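Long-range contact in beta-galactosidase (Marinomonas sp. ef1, PDB 6Y2K), which hydrolyses terminal beta-D-galactose residues from beta-galactosides, as a cold-active family GH42 glycosidase that assembles into a hexamer: residues Leu462-Ile476 with Tyr487-Thr501. Numbering follows the deposited sequence.
Sequences LDMYELLVLPAQAHI and YQGVLLAGPRTGSKT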
loop_
_atom_site.group_PDB
_atom_site.type_symbol
_atom_site.label_atom_id
_atom_site.label_comp_id
_atom_site.label_asym_id
_atom_site.label_seq_id
_atom_site.Cartn_x
_atom_site.Cartn_y
_atom_site.Cartn_z
ATOM N N LEU A 462 46.436 -20.012 -10.235
ATOM C CA LEU A 462 45.317 -19.506 -11.024
ATOM C C LEU A 462 45.187 -20.120 -12.423
ATOM O O LEU A 462 44.163 -19.919 -13.081
ATOM C CB LEU A 462 45.455 -17.993 -11.156
ATOM C CG LEU A 462 45.600 -17.191 -9.861
ATOM C CD1 LEU A 462 45.838 -15.722 -10.190
ATOM C CD2 LEU A 462 44.381 -17.358 -8.970
ATOM N N ASP A 463 46.191 -20.881 -12.861
ATOM C CA ASP A 463 46.271 -21.358 -14.252
ATOM C C ASP A 463 45.113 -22.252 -14.723
ATOM O O ASP A 463 44.836 -22.305 -15.922
ATOM C CB ASP A 463 47.614 -22.070 -14.508
ATOM C CG ASP A 463 47.805 -23.302 -13.636
ATOM O OD1 ASP A 463 48.229 -23.148 -12.471
ATOM O OD2 ASP A 463 47.524 -24.424 -14.108
ATOM N N MET A 464 44.440 -22.942 -13.798
ATOM C CA MET A 464 43.311 -23.805 -14.147
ATOM C C MET A 464 41.953 -23.085 -14.302
ATOM O O MET A 464 40.946 -23.756 -14.548
ATOM C CB MET A 464 43.184 -24.960 -13.137
ATOM C CG MET A 464 42.727 -24.579 -11.727
ATOM S SD MET A 464 43.973 -23.677 -10.771
ATOM C CE MET A 464 45.089 -25.016 -10.337
ATOM N N TYR A 465 41.914 -21.755 -14.151
ATOM C CA TYR A 465 40.664 -20.980 -14.254
ATOM C C TYR A 465 40.634 -20.058 -15.478
ATOM O O TYR A 465 41.584 -19.316 -15.741
ATOM C CB TYR A 465 40.438 -20.163 -12.967
ATOM C CG TYR A 465 40.460 -21.024 -11.728
ATOM C CD1 TYR A 465 39.516 -22.029 -11.550
ATOM C CD2 TYR A 465 41.450 -20.869 -10.751
ATOM C CE1 TYR A 465 39.536 -22.842 -10.429
ATOM C CE2 TYR A 465 41.473 -21.677 -9.621
ATOM C CZ TYR A 465 40.516 -22.662 -9.467
ATOM O OH TYR A 465 40.523 -23.482 -8.370
ATOM N N GLU A 466 39.526 -20.112 -16.212
ATOM C CA GLU A 466 39.295 -19.257 -17.375
ATOM C C GLU A 466 38.746 -17.883 -16.998
ATOM O O GLU A 466 39.018 -16.902 -17.688
ATOM C CB GLU A 466 38.332 -19.940 -18.348
ATOM C CG GLU A 466 38.832 -21.266 -18.892
ATOM C CD GLU A 466 40.132 -21.144 -19.678
ATOM O OE1 GLU A 466 40.495 -20.043 -20.165
ATOM O OE2 GLU A 466 40.808 -22.169 -19.800
ATOM N N LEU A 467 37.980 -17.827 -15.910
ATOM C CA LEU A 467 37.445 -16.579 -15.360
ATOM C C LEU A 467 37.750 -16.508 -13.865
ATOM O O LEU A 467 37.505 -17.463 -13.135
ATOM C CB LEU A 467 35.935 -16.527 -15.585
ATOM C CG LEU A 467 35.158 -15.343 -15.006
ATOM C CD1 LEU A 467 35.616 -14.019 -15.608
ATOM C CD2 LEU A 467 33.668 -15.554 -15.227
ATOM N N LEU A 468 38.267 -15.364 -13.432
ATOM C CA LEU A 468 38.679 -15.131 -12.053
ATOM C C LEU A 468 38.038 -13.840 -11.561
ATOM O O LEU A 468 38.227 -12.792 -12.179
ATOM C CB LEU A 468 40.204 -14.997 -11.978
ATOM C CG LEU A 468 40.839 -14.641 -10.625
ATOM C CD1 LEU A 468 40.462 -15.647 -9.554
ATOM C CD2 LEU A 468 42.352 -14.559 -10.749
ATOM N N VAL A 469 37.314 -13.921 -10.445
ATOM C CA VAL A 469 36.639 -12.774 -9.854
ATOM C C VAL A 469 37.171 -12.530 -8.445
ATOM O O VAL A 469 37.168 -13.446 -7.628
ATOM C CB VAL A 469 35.113 -12.993 -9.800
ATOM C CG1 VAL A 469 34.414 -11.789 -9.153
ATOM C CG2 VAL A 469 34.568 -13.241 -11.200
ATOM N N LEU A 470 37.650 -11.306 -8.188
ATOM C CA LEU A 470 38.068 -10.861 -6.852
ATOM C C LEU A 470 37.008 -9.869 -6.353
ATOM O O LEU A 470 37.038 -8.694 -6.730
ATOM C CB LEU A 470 39.445 -10.172 -6.877
ATOM C CG LEU A 470 40.675 -10.747 -7.604
ATOM C CD1 LEU A 470 41.968 -10.252 -6.950
ATOM C CD2 LEU A 470 40.703 -12.250 -7.779
ATOM N N PRO A 471 36.037 -10.336 -5.539
ATOM C CA PRO A 471 34.936 -9.431 -5.198
ATOM C C PRO A 471 35.360 -8.137 -4.528
ATOM O O PRO A 471 34.791 -7.088 -4.833
ATOM C CB PRO A 471 34.075 -10.272 -4.251
ATOM C CG PRO A 471 34.314 -11.665 -4.706
ATOM C CD PRO A 471 35.773 -11.700 -5.058
ATOM N N ALA A 472 36.338 -8.222 -3.623
ATOM C CA ALA A 472 36.836 -7.059 -2.865
ATOM C C ALA A 472 38.147 -7.418 -2.167
ATOM O O ALA A 472 38.205 -7.582 -0.950
ATOM C CB ALA A 472 35.797 -6.596 -1.860
ATOM N N GLN A 473 39.200 -7.560 -2.965
ATOM C CA GLN A 473 40.498 -8.016 -2.461
ATOM C C GLN A 473 41.234 -6.797 -1.902
ATOM O O GLN A 473 42.084 -6.212 -2.565
ATOM C CB GLN A 473 41.278 -8.716 -3.583
ATOM C CG GLN A 473 42.532 -9.455 -3.142
ATOM C CD GLN A 473 42.294 -10.592 -2.148
ATOM O OE1 GLN A 473 41.224 -11.194 -2.159
ATOM N NE2 GLN A 473 43.256 -10.879 -1.292
ATOM N N ALA A 474 40.865 -6.422 -0.676
ATOM C CA ALA A 474 41.222 -5.122 -0.076
ATOM C C ALA A 474 42.720 -4.835 -0.115
ATOM O O ALA A 474 43.141 -3.794 -0.620
ATOM C CB ALA A 474 40.686 -5.031 1.346
ATOM N N HIS A 475 43.512 -5.774 0.394
ATOM C CA HIS A 475 44.964 -5.739 0.242
ATOM C C HIS A 475 45.432 -6.792 -0.756
ATOM O O HIS A 475 45.055 -7.960 -0.649
ATOM C CB HIS A 475 45.663 -5.966 1.590
ATOM C CG HIS A 475 47.156 -6.041 1.483
ATOM N ND1 HIS A 475 47.920 -4.986 1.029
ATOM C CD2 HIS A 475 48.023 -7.047 1.743
ATOM C CE1 HIS A 475 49.194 -5.337 1.028
ATOM N NE2 HIS A 475 49.282 -6.585 1.450
ATOM N N ILE A 476 46.255 -6.356 -1.710
ATOM C CA ILE A 476 46.887 -7.223 -2.698
ATOM C C ILE A 476 48.356 -7.329 -2.302
ATOM O O ILE A 476 49.067 -6.320 -2.301
ATOM C CB ILE A 476 46.806 -6.624 -4.129
ATOM C CG1 ILE A 476 45.342 -6.451 -4.565
ATOM C CG2 ILE A 476 47.575 -7.490 -5.131
ATOM C CD1 ILE A 476 45.171 -5.642 -5.827
ATOM N N TYR A 487 48.556 -13.984 -15.152
ATOM C CA TYR A 487 47.327 -14.758 -15.355
ATOM C C TYR A 487 46.825 -14.575 -16.784
ATOM O O TYR A 487 46.768 -13.448 -17.290
ATOM C CB TYR A 487 46.257 -14.340 -14.325
ATOM C CG TYR A 487 44.899 -14.985 -14.486
ATOM C CD1 TYR A 487 44.734 -16.362 -14.372
ATOM C CD2 TYR A 487 43.765 -14.204 -14.729
ATOM C CE1 TYR A 487 43.481 -16.946 -14.513
ATOM C CE2 TYR A 487 42.512 -14.773 -14.867
ATOM C CZ TYR A 487 42.372 -16.138 -14.761
ATOM O OH TYR A 487 41.131 -16.681 -14.907
ATOM N N GLN A 488 46.506 -15.695 -17.435
ATOM C CA GLN A 488 46.113 -15.718 -18.851
ATOM C C GLN A 488 44.593 -15.764 -19.084
ATOM O O GLN A 488 44.150 -15.609 -20.220
ATOM C CB GLN A 488 46.778 -16.913 -19.560
ATOM C CG GLN A 488 48.305 -16.832 -19.626
ATOM C CD GLN A 488 48.798 -15.569 -20.318
ATOM O OE1 GLN A 488 48.670 -15.420 -21.541
ATOM N NE2 GLN A 488 49.389 -14.664 -19.550
ATOM N N GLY A 489 43.803 -15.979 -18.029
ATOM C CA GLY A 489 42.340 -15.975 -18.150
ATOM C C GLY A 489 41.758 -14.567 -18.084
ATOM O O GLY A 489 42.473 -13.573 -18.282
ATOM N N VAL A 490 40.457 -14.490 -17.795
ATOM C CA VAL A 490 39.734 -13.224 -17.712
ATOM C C VAL A 490 39.602 -12.796 -16.245
ATOM O O VAL A 490 39.175 -13.579 -15.417
ATOM C CB VAL A 490 38.339 -13.341 -18.369
ATOM C CG1 VAL A 490 37.555 -12.040 -18.229
ATOM C CG2 VAL A 490 38.482 -13.716 -19.842
ATOM N N LEU A 491 39.971 -11.553 -15.944
ATOM C CA LEU A 491 39.934 -11.014 -14.577
ATOM C C LEU A 491 38.853 -9.954 -14.404
ATOM O O LEU A 491 38.800 -8.996 -15.183
ATOM C CB LEU A 491 41.284 -10.376 -14.220
ATOM C CG LEU A 491 41.377 -9.636 -12.878
ATOM C CD1 LEU A 491 41.212 -10.598 -11.707
ATOM C CD2 LEU A 491 42.686 -8.856 -12.769
ATOM N N LEU A 492 38.034 -10.117 -13.361
ATOM C CA LEU A 492 37.173 -9.044 -12.841
ATOM C C LEU A 492 37.571 -8.727 -11.395
ATOM O O LEU A 492 37.419 -9.567 -10.499
ATOM C CB LEU A 492 35.695 -9.451 -12.903
ATOM C CG LEU A 492 34.689 -8.450 -12.299
ATOM C CD1 LEU A 492 34.781 -7.110 -13.012
ATOM C CD2 LEU A 492 33.263 -8.983 -12.334
ATOM N N ALA A 493 38.086 -7.522 -11.177
ATOM C CA ALA A 493 38.371 -7.019 -9.840
ATOM C C ALA A 493 37.207 -6.143 -9.391
ATOM O O ALA A 493 36.796 -5.233 -10.105
ATOM C CB ALA A 493 39.663 -6.225 -9.828
ATOM N N GLY A 494 36.673 -6.435 -8.209
ATOM C CA GLY A 494 35.503 -5.746 -7.697
ATOM C C GLY A 494 35.855 -4.552 -6.839
ATOM O O GLY A 494 37.038 -4.273 -6.603
ATOM N N PRO A 495 34.831 -3.820 -6.361
ATOM C CA PRO A 495 35.096 -2.592 -5.604
ATOM C C PRO A 495 35.928 -2.826 -4.340
ATOM O O PRO A 495 35.816 -3.881 -3.708
ATOM C CB PRO A 495 33.698 -2.087 -5.238
ATOM C CG PRO A 495 32.786 -2.723 -6.233
ATOM C CD PRO A 495 33.393 -4.046 -6.568
ATOM N N ARG A 496 36.749 -1.836 -4.001
ATOM C CA ARG A 496 37.653 -1.873 -2.842
ATOM C C ARG A 496 38.880 -2.785 -3.026
ATOM O O ARG A 496 39.707 -2.863 -2.117
ATOM C CB ARG A 496 36.901 -2.196 -1.527
ATOM C CG ARG A 496 35.627 -1.373 -1.358
ATOM C CD ARG A 496 34.846 -1.665 -0.094
ATOM N NE ARG A 496 35.437 -1.047 1.089
ATOM C CZ ARG A 496 34.814 -0.875 2.255
ATOM N NH1 ARG A 496 33.558 -1.287 2.439
ATOM N NH2 ARG A 496 35.459 -0.299 3.255
ATOM N N THR A 497 39.029 -3.426 -4.189
ATOM C CA THR A 497 40.238 -4.196 -4.492
ATOM C C THR A 497 41.462 -3.262 -4.553
ATOM O O THR A 497 41.429 -2.214 -5.212
ATOM C CB THR A 497 40.111 -4.986 -5.808
ATOM O OG1 THR A 497 39.105 -6.008 -5.669
ATOM C CG2 THR A 497 41.453 -5.636 -6.199
ATOM N N GLY A 498 42.531 -3.651 -3.857
ATOM C CA GLY A 498 43.745 -2.848 -3.777
ATOM C C GLY A 498 43.585 -1.487 -3.101
ATOM O O GLY A 498 44.314 -0.547 -3.423
ATOM N N SER A 499 42.638 -1.385 -2.166
ATOM C CA SER A 499 42.357 -0.134 -1.465
ATOM C C SER A 499 43.104 0.027 -0.126
ATOM O O SER A 499 43.064 1.106 0.470
ATOM C CB SER A 499 40.844 0.016 -1.242
ATOM O OG SER A 499 40.332 -1.005 -0.401
ATOM N N LYS A 500 43.757 -1.035 0.352
ATOM C CA LYS A 500 44.481 -0.995 1.629
ATOM C C LYS A 500 45.860 -1.638 1.532
ATOM O O LYS A 500 46.046 -2.645 0.837
ATOM C CB LYS A 500 43.695 -1.709 2.745
ATOM C CG LYS A 500 42.293 -1.181 3.021
ATOM C CD LYS A 500 42.299 0.209 3.628
ATOM C CE LYS A 500 40.893 0.771 3.759
ATOM N NZ LYS A 500 40.903 2.214 4.120
ATOM N N THR A 501 46.809 -1.075 2.277
ATOM C CA THR A 501 48.109 -1.703 2.512
ATOM C C THR A 501 47.960 -2.846 3.541
ATOM O O THR A 501 46.877 -3.064 4.103
ATOM C CB THR A 501 49.131 -0.678 3.048
ATOM O OG1 THR A 501 48.673 -0.165 4.304
ATOM C CG2 THR A 501 49.339 0.492 2.050
HETATM O O HOH W 1 46.704 -3.446 -1.820
#
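The Tyr-487 ring lies between Leu-468 CD2, which sets a methyl over one face in a CH-pi contact 4.2 Å from the ring centroid, and the backbone N of Gly-489 on the opposite face. The carbonyl oxygens of Leu-462 and Tyr-465 meet its edge, as does Val-490 O from its own segment. CB points toward 462-476, and with CG anti to the backbone N (chi1 175°) the ring is carried on between Leu-462 and Leu-468, where its OH donates to Tyr-465 O at 2.8 Å, arriving from above the carbonyl plane. Tyrosine suits this place because it is flat enough for the slot and ends in a donor; an alanine here would probably leave Tyr-465 O without this donor and open a gap beneath Leu-468. Gly-489 is equally apt, since a CB there would run into the Tyr-487 hydroxyl. In the other flat group, the His-475 ring, ND1 donates a hydrogen bond of 3.0 Å to Lys-500 O, which lies at the edge, in plane.

Between these ends, strands 467-470 and 490-493 run parallel, 13° apart, joined by backbone hydrogen bonds such as Leu-468 N to Val-490 O (2.8 Å) and Leu-470 N to Leu-492 O (2.9 Å). Leucines and valines supply most of the side chains on both faces: Leu-467 CD1 meets Val-490 CG1 at 3.8 Å on one, while Leu-491 CD1 touches the CG atoms of Leu-468 and Leu-470 on the other. Beyond the strands, Thr-497 OG1 donates to Gly-494 O and accepts from Gln-473 N (3.1 Å), fastening the type II turn from Gly-494 to Thr-497 to 462-476, and its CG2 meets Ile-476 CD1.

This is a beta-alpha-beta unit of the trimerisation domain: helix 478-486 links the two strands and covers Leu-468, helix 435-448 packs on Val-469 across the sheet, and strands 412-415 and 576-579 flank the pair.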